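Long-range contacts in (R)-specific secondary-alkylsulfatase (Pseudomonas sp., PDB 4AXH), which hydrolyses (R)-secondary-alkyl sulfates enantioselectively with inversion of configuration, giving (S)-alcohols and sulfate, as a homodimeric zinc enzyme of the metallo-beta-lactamase superfamily: residues A[37-41]-A[475-479]; A[82-86]-A[129-133]; A[254-259]-A[535-541]. All coordinates share one frame; numbering follows the deposited sequence.

Contact 1: A[37-41]-A[475-479]; sequences ASAIT and GDYRW
The ring of Y477 meets S38 at its phenolic edge: S38 OG lies close to the ring plane beside the hydroxyl, and T41 OG1 approaches obliquely, 3.7 Å from Y477 CE2. One face of the same ring carries its own chain, with the carbonyl carbon of G475 3.9 Å above the plane and displaced toward the rim. Y477 OH and S38 OG share a hydrogen bond of 2.6 Å. S38 OG is also the N-cap acceptor for helix 39-48, taking a nearly straight but weak bond from T41 N at 3.3 Å. The serine can do both because its OG sits between backbone N and carbonyl carbon (chi1 79°), turned back over the first helical turn and toward the tyrosine.

The other segment is a helix-to-helix joint in the alkyl sulfatase dimerisation domain. Helix 461-474 ends there in a Schellman motif with G475, at positive phi, as its C-prime residue; D476 then N-caps helix 477-490, its OD1 accepting from W479 N at 3.2 Å from above the carboxylate plane. I40 comes up to this joint with CG2 4.4 Å from G475 CA, and its CD1 stands 4.3 Å from Y477 OH. The T41 side chain crosses that of Y477 at about a right angle, and its OG1 is hydrogen-bonded to Q511 and Q507 of helix 495-511, the helix that also packs on Y477. Beyond the joint, R478 makes a cation-pi contact with F445 of the second subunit, and W479 meets Y454 of that subunit edge to face.

Contact 2: A[82-86]-A[129-133]; sequences VVWDM and GLDPA
W84 and D131 come nearest in the backbone, their CA atoms 7.0 Å apart, where the short strand 82-85 passes the irregular loop that joins strands 124-128 and 135-138. The indole of W84 bridges the two segments. With CG anti to the backbone N (chi1 -167°), the ring extends over the loop and lies against its peptide groups: L130 C and D131 N both sit over one face, the latter 3.4 Å above the plane, each displaced toward the rim. Polar contact is made at the pyrrole end, where W84 NE1 donates to G129 O at 2.8 Å. That bond is bent (145°), the oxygen being tilted from the indole plane. On the acceptor side the donor stands above the carbonyl plane, not on a lone pair.

The loop itself belongs to the metallo-beta-lactamase domain and contains an Asx turn, in which D131 OD2 accepts from A133 N at 2.9 Å. The CB of D131 points away from W84, and its carboxylate is further held by the hydroxyls of T155, on OD1, and T151, on OD2. These bonds probably help to hold the peptides against which the indole lies. At the benzo end the P132 ring and the indole run antiparallel alongside each other, bringing CD within 3.6 Å of W84 CZ3. M86, folded back at its second and third torsions, brings CG to 3.7 Å from G129 O. Against the neighbouring strand 74-76, V83 and W84 both face I75, a classic beta bulge. The zinc centre is close on the loop side: the side chain of P132 is about 7 Å from a zinc ion, and P132 O receives a weak hydrogen bond from ND1 of the zinc ligand H355.

Contact 3: A[254-259]-A[535-541]; sequences ATNATN and YDSRGKS
T255 OG1 and Y535 OH share a 2.7 Å hydrogen bond, either able to donate, where two irregular loops meet: 254-259 of the metallo-beta-lactamase domain and 535-541, a loop between helices 515-529 and 549-559 that falls largely in the C-terminal family region. The two side chains cross at about a right angle. N256 turns its carbonyl to the same tyrosine, OD1 lying at the ring edge 3.2 Å from Y535 CE1, with the amide and ring planes 81° apart. Next along, S537 OG is extended anti to its own backbone N (chi1 179°), which carries it to the other loop to accept a weak but nearly straight bond from A257 N at 3.3 Å.

K540 lays its aliphatic chain along the loop, CB against T258 CG2 at 3.6 Å and CD near N256 O, while its NZ goes on to a salt bridge with E79. The backbone of 254-259 is held by a further bond, from T258 N to E154 OE1. At the far end N259 ND2 bonds to T151 O, and its OD1 faces 535-541, where R538 and S541 converge. R538 also approaches the sulfate-binding R323, their side chains about 4 Å apart. N259 OD1 rests 3.2 Å from both R538 CD and S541 CB.

In the fold
Contact 2 is buried, contact 3 lies at the surface, and contact 1 is partly buried far out, its centre about 30 Å from the centre of the chain. Contacts 2 and 3 touch: V83 O probably accepts a hydrogen bond from T255 N, and V83 CG1 packs on A257 CB, so strand 82-85 serves both. Both also lean on T151 and helix 153-164. Contact 1, its nearest atoms about 23 Å from contact 2 and about 27 Å from contact 3, ties the N-terminal helix 39-48 to the dimerisation domain beside the subunit interface. Chemistry follows place: an indole covering peptides near the zinc ions, hydroxyls and amides between surface loops, and in contact 1 a helix-capping serine joined to a tyrosine hydroxyl of another helix.

Contact 1: A[37-41]-A[475-479]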
ATOM      1  N   ALA A  37      35.230  14.030   7.453  1.00 44.13           N
ATOM      2  CA  ALA A  37      34.170  14.661   8.236  1.00 43.02           C
ATOM      3  C   ALA A  37      34.372  16.175   8.274  1.00 50.67           C
ATOM      4  O   ALA A  37      35.478  16.669   8.564  1.00 51.04           O
ATOM      5  CB  ALA A  37      34.154  14.096   9.649  1.00 42.59           C
ATOM      6  N   SER A  38      33.305  16.919   7.954  1.00 47.30           N
ATOM      7  CA  SER A  38      33.359  18.367   8.020  1.00 46.25           C
ATOM      8  C   SER A  38      33.327  18.780   9.507  1.00 52.99           C
ATOM      9  O   SER A  38      33.107  17.929  10.384  1.00 52.55           O
ATOM     10  CB  SER A  38      32.216  18.987   7.225  1.00 46.29           C
ATOM     11  OG  SER A  38      30.981  18.965   7.913  1.00 47.18           O
ATOM     12  N   ALA A  39      33.586  20.068   9.799  1.00 50.60           N
ATOM     13  CA  ALA A  39      33.600  20.557  11.174  1.00 49.71           C
ATOM     14  C   ALA A  39      32.246  20.299  11.853  1.00 50.18           C
ATOM     15  O   ALA A  39      32.200  19.870  13.015  1.00 50.04           O
ATOM     16  CB  ALA A  39      33.910  22.043  11.175  1.00 50.57           C
ATOM     17  N   ILE A  40      31.166  20.519  11.088  1.00 43.29           N
ATOM     18  CA  ILE A  40      29.772  20.419  11.490  1.00 43.43           C
ATOM     19  C   ILE A  40      29.361  18.969  11.765  1.00 49.95           C
ATOM     20  O   ILE A  40      28.784  18.699  12.822  1.00 51.27           O
ATOM     21  CB  ILE A  40      28.855  21.133  10.469  1.00 46.09           C
ATOM     22  CG1 ILE A  40      29.366  22.566  10.155  1.00 46.31           C
ATOM     23  CG2 ILE A  40      27.411  21.168  10.952  1.00 46.69           C
ATOM     24  CD1 ILE A  40      30.486  22.684   8.918  1.00 49.90           C
ATOM     25  N   THR A  41      29.667  18.048  10.817  1.00 44.65           N
ATOM     26  CA  THR A  41      29.401  16.614  10.873  1.00 42.55           C
ATOM     27  C   THR A  41      30.071  16.048  12.106  1.00 46.77           C
ATOM     28  O   THR A  41      29.395  15.393  12.896  1.00 48.50           O
ATOM     29  CB  THR A  41      29.837  15.933   9.551  1.00 39.24           C
ATOM     30  OG1 THR A  41      28.888  16.231   8.526  1.00 32.82           O
ATOM     31  CG2 THR A  41      29.995  14.420   9.662  1.00 32.51           C
ATOM     32  N   GLY A 475      26.332  23.717   6.372  1.00 61.20           N
ATOM     33  CA  GLY A 475      26.125  22.400   6.959  1.00 59.68           C
ATOM     34  C   GLY A 475      24.726  21.869   6.709  1.00 60.42           C
ATOM     35  O   GLY A 475      24.309  20.902   7.348  1.00 61.63           O
ATOM     36  N   ASP A 476      23.993  22.497   5.782  1.00 53.53           N
ATOM     37  CA  ASP A 476      22.632  22.139   5.373  1.00 52.86           C
ATOM     38  C   ASP A 476      22.725  21.251   4.139  1.00 55.19           C
ATOM     39  O   ASP A 476      22.282  21.618   3.042  1.00 55.25           O
ATOM     40  CB  ASP A 476      21.809  23.421   5.099  1.00 55.58           C
ATOM     41  CG  ASP A 476      20.327  23.253   4.778  1.00 73.08           C
ATOM     42  OD1 ASP A 476      19.818  22.105   4.856  1.00 83.42           O
ATOM     43  OD2 ASP A 476      19.674  24.269   4.443  1.00 73.52           O
ATOM     44  N   TYR A 477      23.324  20.055   4.334  1.00 50.60           N
ATOM     45  CA  TYR A 477      23.536  19.018   3.305  1.00 48.16           C
ATOM     46  C   TYR A 477      22.231  18.483   2.737  1.00 53.20           C
ATOM     47  O   TYR A 477      22.201  18.032   1.599  1.00 54.84           O
ATOM     48  CB  TYR A 477      24.401  17.872   3.836  1.00 46.39           C
ATOM     49  CG  TYR A 477      25.715  18.327   4.422  1.00 42.87           C
ATOM     50  CD1 TYR A 477      26.704  18.879   3.615  1.00 42.72           C
ATOM     51  CD2 TYR A 477      25.947  18.265   5.789  1.00 43.17           C
ATOM     52  CE1 TYR A 477      27.899  19.342   4.154  1.00 43.62           C
ATOM     53  CE2 TYR A 477      27.150  18.703   6.339  1.00 44.09           C
ATOM     54  CZ  TYR A 477      28.130  19.235   5.515  1.00 50.84           C
ATOM     55  OH  TYR A 477      29.332  19.655   6.026  1.00 44.60           O
ATOM     56  N   ARG A 478      21.158  18.564   3.516  1.00 49.87           N
ATOM     57  CA  ARG A 478      19.828  18.138   3.134  1.00 50.08           C
ATOM     58  C   ARG A 478      19.310  19.024   2.008  1.00 57.00           C
ATOM     59  O   ARG A 478      18.798  18.511   1.007  1.00 56.51           O
ATOM     60  CB  ARG A 478      18.904  18.179   4.364  1.00 48.08           C
ATOM     61  CG  ARG A 478      17.889  17.065   4.350  1.00 54.16           C
ATOM     62  CD  ARG A 478      16.992  17.175   5.532  1.00 55.16           C
ATOM     63  NE  ARG A 478      15.602  16.917   5.159  1.00 61.05           N
ATOM     64  CZ  ARG A 478      14.608  16.941   6.030  1.00 70.20           C
ATOM     65  NH1 ARG A 478      14.847  17.202   7.308  1.00 45.25           N
ATOM     66  NH2 ARG A 478      13.364  16.694   5.633  1.00 64.72           N
ATOM     67  N   TRP A 479      19.478  20.356   2.152  1.00 56.18           N
ATOM     68  CA  TRP A 479      19.049  21.291   1.119  1.00 56.72           C
ATOM     69  C   TRP A 479      19.997  21.227  -0.070  1.00 58.07           C
ATOM     70  O   TRP A 479      19.535  21.212  -1.209  1.00 57.06           O
ATOM     71  CB  TRP A 479      18.865  22.708   1.667  1.00 56.57           C
ATOM     72  CG  TRP A 479      18.460  23.716   0.629  1.00 58.53           C
ATOM     73  CD1 TRP A 479      19.195  24.783   0.194  1.00 61.65           C
ATOM     74  CD2 TRP A 479      17.253  23.713  -0.156  1.00 58.20           C
ATOM     75  NE1 TRP A 479      18.516  25.449  -0.806  1.00 60.95           N
ATOM     76  CE2 TRP A 479      17.315  24.827  -1.024  1.00 61.71           C
ATOM     77  CE3 TRP A 479      16.110  22.900  -0.181  1.00 59.19           C
ATOM     78  CZ2 TRP A 479      16.283  25.149  -1.902  1.00 60.82           C
ATOM     79  CZ3 TRP A 479      15.098  23.203  -1.073  1.00 60.94           C
ATOM     80  CH2 TRP A 479      15.191  24.314  -1.926  1.00 61.70           C
TER

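Contact 2: A[82-86]-A[129-133]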
ATOM      1  N   VAL A  82      35.091 -15.001  -2.577  1.00 42.71           N
ATOM      2  CA  VAL A  82      34.604 -14.643  -1.240  1.00 40.60           C
ATOM      3  C   VAL A  82      33.095 -14.411  -1.263  1.00 41.02           C
ATOM      4  O   VAL A  82      32.603 -13.670  -2.114  1.00 40.53           O
ATOM      5  CB  VAL A  82      35.385 -13.456  -0.588  1.00 43.04           C
ATOM      6  CG1 VAL A  82      35.113 -13.378   0.912  1.00 41.97           C
ATOM      7  CG2 VAL A  82      36.883 -13.583  -0.828  1.00 42.60           C
ATOM      8  N   VAL A  83      32.385 -15.090  -0.343  1.00 35.34           N
ATOM      9  CA  VAL A  83      30.934 -15.052  -0.149  1.00 35.03           C
ATOM     10  C   VAL A  83      30.596 -14.168   1.059  1.00 37.25           C
ATOM     11  O   VAL A  83      29.642 -13.385   1.000  1.00 34.93           O
ATOM     12  CB  VAL A  83      30.351 -16.503   0.008  1.00 38.59           C
ATOM     13  CG1 VAL A  83      28.913 -16.512   0.526  1.00 37.98           C
ATOM     14  CG2 VAL A  83      30.424 -17.250  -1.299  1.00 38.39           C
ATOM     15  N   TRP A  84      31.365 -14.353   2.166  1.00 31.90           N
ATOM     16  CA  TRP A  84      31.184 -13.684   3.435  1.00 31.50           C
ATOM     17  C   TRP A  84      32.542 -13.409   4.046  1.00 41.79           C
ATOM     18  O   TRP A  84      33.326 -14.343   4.238  1.00 42.31           O
ATOM     19  CB  TRP A  84      30.383 -14.589   4.382  1.00 29.26           C
ATOM     20  CG  TRP A  84      29.880 -13.891   5.616  1.00 28.57           C
ATOM     21  CD1 TRP A  84      30.349 -14.028   6.893  1.00 30.87           C
ATOM     22  CD2 TRP A  84      28.807 -12.936   5.679  1.00 27.20           C
ATOM     23  NE1 TRP A  84      29.618 -13.227   7.753  1.00 29.70           N
ATOM     24  CE2 TRP A  84      28.669 -12.548   7.032  1.00 30.65           C
ATOM     25  CE3 TRP A  84      27.947 -12.376   4.721  1.00 27.32           C
ATOM     26  CZ2 TRP A  84      27.672 -11.668   7.452  1.00 29.88           C
ATOM     27  CZ3 TRP A  84      26.977 -11.481   5.138  1.00 28.79           C
ATOM     28  CH2 TRP A  84      26.834 -11.146   6.485  1.00 29.31           C
ATOM     29  N   ASP A  85      32.810 -12.134   4.372  1.00 42.79           N
ATOM     30  CA  ASP A  85      34.073 -11.680   4.956  1.00 45.41           C
ATOM     31  C   ASP A  85      33.812 -10.810   6.183  1.00 52.99           C
ATOM     32  O   ASP A  85      33.251  -9.719   6.064  1.00 52.89           O
ATOM     33  CB  ASP A  85      34.908 -10.912   3.896  1.00 47.61           C
ATOM     34  CG  ASP A  85      36.403 -10.797   4.170  1.00 52.03           C
ATOM     35  OD1 ASP A  85      36.844 -11.201   5.288  1.00 51.00           O
ATOM     36  OD2 ASP A  85      37.133 -10.292   3.270  1.00 46.53           O
ATOM     37  N   MET A  86      34.181 -11.318   7.357  1.00 52.53           N
ATOM     38  CA  MET A  86      34.041 -10.619   8.638  1.00 53.64           C
ATOM     39  C   MET A  86      35.310  -9.804   8.952  1.00 55.36           C
ATOM     40  O   MET A  86      35.220  -8.781   9.628  1.00 55.20           O
ATOM     41  CB  MET A  86      33.735 -11.606   9.771  1.00 56.92           C
ATOM     42  CG  MET A  86      32.263 -11.869   9.935  1.00 62.24           C
ATOM     43  SD  MET A  86      31.293 -10.430  10.498  1.00 68.34           S
ATOM     44  CE  MET A  86      32.052 -10.173  12.075  1.00 64.54           C
ATOM     45  N   GLY A 129      26.280 -14.207  12.647  1.00 29.09           N
ATOM     46  CA  GLY A 129      27.367 -13.494  11.983  1.00 29.32           C
ATOM     47  C   GLY A 129      28.114 -14.215  10.882  1.00 36.68           C
ATOM     48  O   GLY A 129      29.172 -13.761  10.438  1.00 37.57           O
ATOM     49  N   LEU A 130      27.588 -15.346  10.426  1.00 34.35           N
ATOM     50  CA  LEU A 130      28.224 -16.074   9.336  1.00 32.52           C
ATOM     51  C   LEU A 130      27.352 -15.889   8.094  1.00 30.59           C
ATOM     52  O   LEU A 130      27.568 -16.572   7.100  1.00 28.24           O
ATOM     53  CB  LEU A 130      28.384 -17.559   9.721  1.00 32.41           C
ATOM     54  CG  LEU A 130      29.684 -17.948  10.444  1.00 36.05           C
ATOM     55  CD1 LEU A 130      29.621 -17.627  11.908  1.00 36.63           C
ATOM     56  CD2 LEU A 130      29.933 -19.416  10.342  1.00 37.11           C
ATOM     57  N   ASP A 131      26.385 -14.914   8.153  1.00 24.60           N
ATOM     58  CA  ASP A 131      25.350 -14.641   7.141  1.00 23.64           C
ATOM     59  C   ASP A 131      24.480 -13.459   7.624  1.00 29.69           C
ATOM     60  O   ASP A 131      24.391 -13.241   8.845  1.00 30.91           O
ATOM     61  CB  ASP A 131      24.414 -15.900   7.095  1.00 25.14           C
ATOM     62  CG  ASP A 131      23.350 -15.980   6.012  1.00 31.19           C
ATOM     63  OD1 ASP A 131      23.642 -16.533   4.928  1.00 30.06           O
ATOM     64  OD2 ASP A 131      22.199 -15.592   6.286  1.00 33.56           O
ATOM     65  N   PRO A 132      23.700 -12.776   6.734  1.00 25.47           N
ATOM     66  CA  PRO A 132      22.737 -11.791   7.225  1.00 24.38           C
ATOM     67  C   PRO A 132      21.806 -12.310   8.349  1.00 30.16           C
ATOM     68  O   PRO A 132      21.429 -11.559   9.243  1.00 30.55           O
ATOM     69  CB  PRO A 132      21.931 -11.468   5.957  1.00 25.35           C
ATOM     70  CG  PRO A 132      22.881 -11.641   4.851  1.00 27.82           C
ATOM     71  CD  PRO A 132      23.653 -12.846   5.246  1.00 25.11           C
ATOM     72  N   ALA A 133      21.446 -13.599   8.322  1.00 26.97           N
ATOM     73  CA  ALA A 133      20.564 -14.188   9.330  1.00 24.88           C
ATOM     74  C   ALA A 133      21.285 -15.172  10.289  1.00 27.74           C
ATOM     75  O   ALA A 133      22.494 -15.361  10.195  1.00 27.42           O
ATOM     76  CB  ALA A 133      19.373 -14.843   8.657  1.00 24.81           C
TER

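Contact 3: A[254-259]-A[535-541]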
ATOM      1  N   ALA A 254      25.226 -11.406   1.421  1.00 39.45           N
ATOM      2  CA  ALA A 254      26.143 -12.434   0.940  1.00 38.19           C
ATOM      3  C   ALA A 254      26.399 -12.205  -0.548  1.00 42.49           C
ATOM      4  O   ALA A 254      25.493 -11.841  -1.309  1.00 39.74           O
ATOM      5  CB  ALA A 254      25.569 -13.816   1.193  1.00 37.94           C
ATOM      6  N   THR A 255      27.662 -12.371  -0.934  1.00 41.28           N
ATOM      7  CA  THR A 255      28.135 -12.162  -2.290  1.00 41.20           C
ATOM      8  C   THR A 255      28.529 -13.461  -3.010  1.00 46.25           C
ATOM      9  O   THR A 255      28.996 -14.398  -2.372  1.00 47.37           O
ATOM     10  CB  THR A 255      29.219 -11.058  -2.289  1.00 46.44           C
ATOM     11  OG1 THR A 255      29.596 -10.792  -3.623  1.00 58.28           O
ATOM     12  CG2 THR A 255      30.463 -11.424  -1.476  1.00 41.77           C
ATOM     13  N   ASN A 256      28.336 -13.508  -4.342  1.00 42.99           N
ATOM     14  CA  ASN A 256      28.727 -14.611  -5.229  1.00 42.38           C
ATOM     15  C   ASN A 256      28.273 -16.005  -4.728  1.00 45.36           C
ATOM     16  O   ASN A 256      29.006 -17.000  -4.854  1.00 45.18           O
ATOM     17  CB  ASN A 256      30.261 -14.569  -5.459  1.00 41.41           C
ATOM     18  CG  ASN A 256      30.787 -13.244  -5.947  1.00 49.19           C
ATOM     19  OD1 ASN A 256      30.494 -12.824  -7.066  1.00 43.60           O
ATOM     20  ND2 ASN A 256      31.585 -12.560  -5.115  1.00 36.31           N
ATOM     21  N   ALA A 257      27.052 -16.089  -4.191  1.00 40.57           N
ATOM     22  CA  ALA A 257      26.607 -17.351  -3.620  1.00 39.72           C
ATOM     23  C   ALA A 257      25.365 -17.997  -4.236  1.00 45.40           C
ATOM     24  O   ALA A 257      24.762 -17.454  -5.174  1.00 46.28           O
ATOM     25  CB  ALA A 257      26.466 -17.200  -2.130  1.00 40.16           C
ATOM     26  N   THR A 258      24.994 -19.180  -3.723  1.00 40.66           N
ATOM     27  CA  THR A 258      23.868 -19.918  -4.274  1.00 39.90           C
ATOM     28  C   THR A 258      22.642 -19.903  -3.342  1.00 41.87           C
ATOM     29  O   THR A 258      22.765 -20.262  -2.165  1.00 42.03           O
ATOM     30  CB  THR A 258      24.337 -21.332  -4.644  1.00 46.57           C
ATOM     31  OG1 THR A 258      24.721 -21.992  -3.442  1.00 59.20           O
ATOM     32  CG2 THR A 258      25.548 -21.330  -5.570  1.00 41.30           C
ATOM     33  N   ASN A 259      21.464 -19.495  -3.877  1.00 35.56           N
ATOM     34  CA  ASN A 259      20.197 -19.480  -3.151  1.00 34.37           C
ATOM     35  C   ASN A 259      19.339 -20.681  -3.584  1.00 41.20           C
ATOM     36  O   ASN A 259      19.147 -20.955  -4.781  1.00 40.65           O
ATOM     37  CB  ASN A 259      19.445 -18.163  -3.347  1.00 31.68           C
ATOM     38  CG  ASN A 259      20.275 -16.927  -3.105  1.00 52.86           C
ATOM     39  OD1 ASN A 259      20.437 -16.065  -3.985  1.00 46.35           O
ATOM     40  ND2 ASN A 259      20.864 -16.834  -1.918  1.00 44.66           N
ATOM     41  N   TYR A 535      28.067  -6.710 -12.173  1.00124.14           N
ATOM     42  CA  TYR A 535      27.947  -7.848 -11.198  1.00125.23           C
ATOM     43  C   TYR A 535      26.500  -8.399 -10.975  1.00131.84           C
ATOM     44  O   TYR A 535      25.532  -7.728 -11.329  1.00131.14           O
ATOM     45  CB  TYR A 535      28.647  -7.479  -9.866  1.00126.38           C
ATOM     46  CG  TYR A 535      28.311  -8.304  -8.640  1.00128.12           C
ATOM     47  CD1 TYR A 535      28.976  -9.498  -8.373  1.00129.87           C
ATOM     48  CD2 TYR A 535      27.384  -7.848  -7.704  1.00128.83           C
ATOM     49  CE1 TYR A 535      28.680 -10.251  -7.235  1.00129.88           C
ATOM     50  CE2 TYR A 535      27.077  -8.593  -6.570  1.00129.47           C
ATOM     51  CZ  TYR A 535      27.734  -9.788  -6.335  1.00134.95           C
ATOM     52  OH  TYR A 535      27.443 -10.506  -5.205  1.00133.95           O
ATOM     53  N   ASP A 536      26.385  -9.643 -10.393  1.00130.60           N
ATOM     54  CA  ASP A 536      25.165 -10.387  -9.974  1.00131.03           C
ATOM     55  C   ASP A 536      25.464 -11.662  -9.106  1.00134.84           C
ATOM     56  O   ASP A 536      26.226 -12.525  -9.542  1.00134.31           O
ATOM     57  CB  ASP A 536      24.154 -10.607 -11.139  1.00133.12           C
ATOM     58  CG  ASP A 536      23.679 -12.016 -11.446  1.00145.92           C
ATOM     59  OD1 ASP A 536      24.529 -12.859 -11.807  1.00146.82           O
ATOM     60  OD2 ASP A 536      22.444 -12.234 -11.486  1.00152.93           O
ATOM     61  N   SER A 537      24.886 -11.743  -7.876  1.00131.14           N
ATOM     62  CA  SER A 537      25.013 -12.865  -6.909  1.00130.79           C
ATOM     63  C   SER A 537      23.872 -13.895  -7.078  1.00135.17           C
ATOM     64  O   SER A 537      24.059 -15.084  -6.779  1.00134.74           O
ATOM     65  CB  SER A 537      24.995 -12.353  -5.470  1.00133.07           C
ATOM     66  OG  SER A 537      25.095 -13.397  -4.511  1.00137.48           O
ATOM     67  N   ARG A 538      22.688 -13.418  -7.536  1.00131.47           N
ATOM     68  CA  ARG A 538      21.492 -14.226  -7.795  1.00130.97           C
ATOM     69  C   ARG A 538      21.638 -15.031  -9.117  1.00134.45           C
ATOM     70  O   ARG A 538      20.698 -15.719  -9.537  1.00134.75           O
ATOM     71  CB  ARG A 538      20.218 -13.341  -7.778  1.00130.14           C
ATOM     72  CG  ARG A 538      18.995 -13.975  -7.103  1.00133.80           C
ATOM     73  CD  ARG A 538      18.941 -13.728  -5.601  1.00133.54           C
ATOM     74  NE  ARG A 538      18.100 -12.582  -5.251  1.00132.29           N
ATOM     75  CZ  ARG A 538      17.980 -12.083  -4.023  1.00132.43           C
ATOM     76  NH1 ARG A 538      18.663 -12.612  -3.013  1.00113.39           N
ATOM     77  NH2 ARG A 538      17.177 -11.051  -3.796  1.00108.00           N
ATOM     78  N   GLY A 539      22.825 -14.931  -9.733  1.00129.34           N
ATOM     79  CA  GLY A 539      23.221 -15.625 -10.953  1.00128.17           C
ATOM     80  C   GLY A 539      23.561 -17.078 -10.687  1.00129.45           C
ATOM     81  O   GLY A 539      23.338 -17.934 -11.549  1.00129.83           O
ATOM     82  N   LYS A 540      24.104 -17.370  -9.484  1.00122.26           N
ATOM     83  CA  LYS A 540      24.394 -18.737  -9.048  1.00120.05           C
ATOM     84  C   LYS A 540      23.126 -19.355  -8.407  1.00120.63           C
ATOM     85  O   LYS A 540      23.028 -20.577  -8.275  1.00120.22           O
ATOM     86  CB  LYS A 540      25.586 -18.748  -8.085  1.00121.36           C
ATOM     87  CG  LYS A 540      26.934 -18.848  -8.771  1.00120.14           C
ATOM     88  CD  LYS A 540      28.049 -18.396  -7.847  1.00118.86           C
ATOM     89  CE  LYS A 540      29.422 -18.628  -8.417  1.00121.60           C
ATOM     90  NZ  LYS A 540      29.698 -17.841  -9.647  1.00128.64           N
ATOM     91  N   SER A 541      22.152 -18.490  -8.048  1.00114.71           N
ATOM     92  CA  SER A 541      20.868 -18.842  -7.444  1.00113.86           C
ATOM     93  C   SER A 541      19.864 -19.397  -8.458  1.00118.69           C
ATOM     94  O   SER A 541      19.496 -18.707  -9.411  1.00118.89           O
ATOM     95  CB  SER A 541      20.266 -17.625  -6.758  1.00116.25           C
ATOM     96  OG  SER A 541      18.860 -17.732  -6.614  1.00121.15           O
TER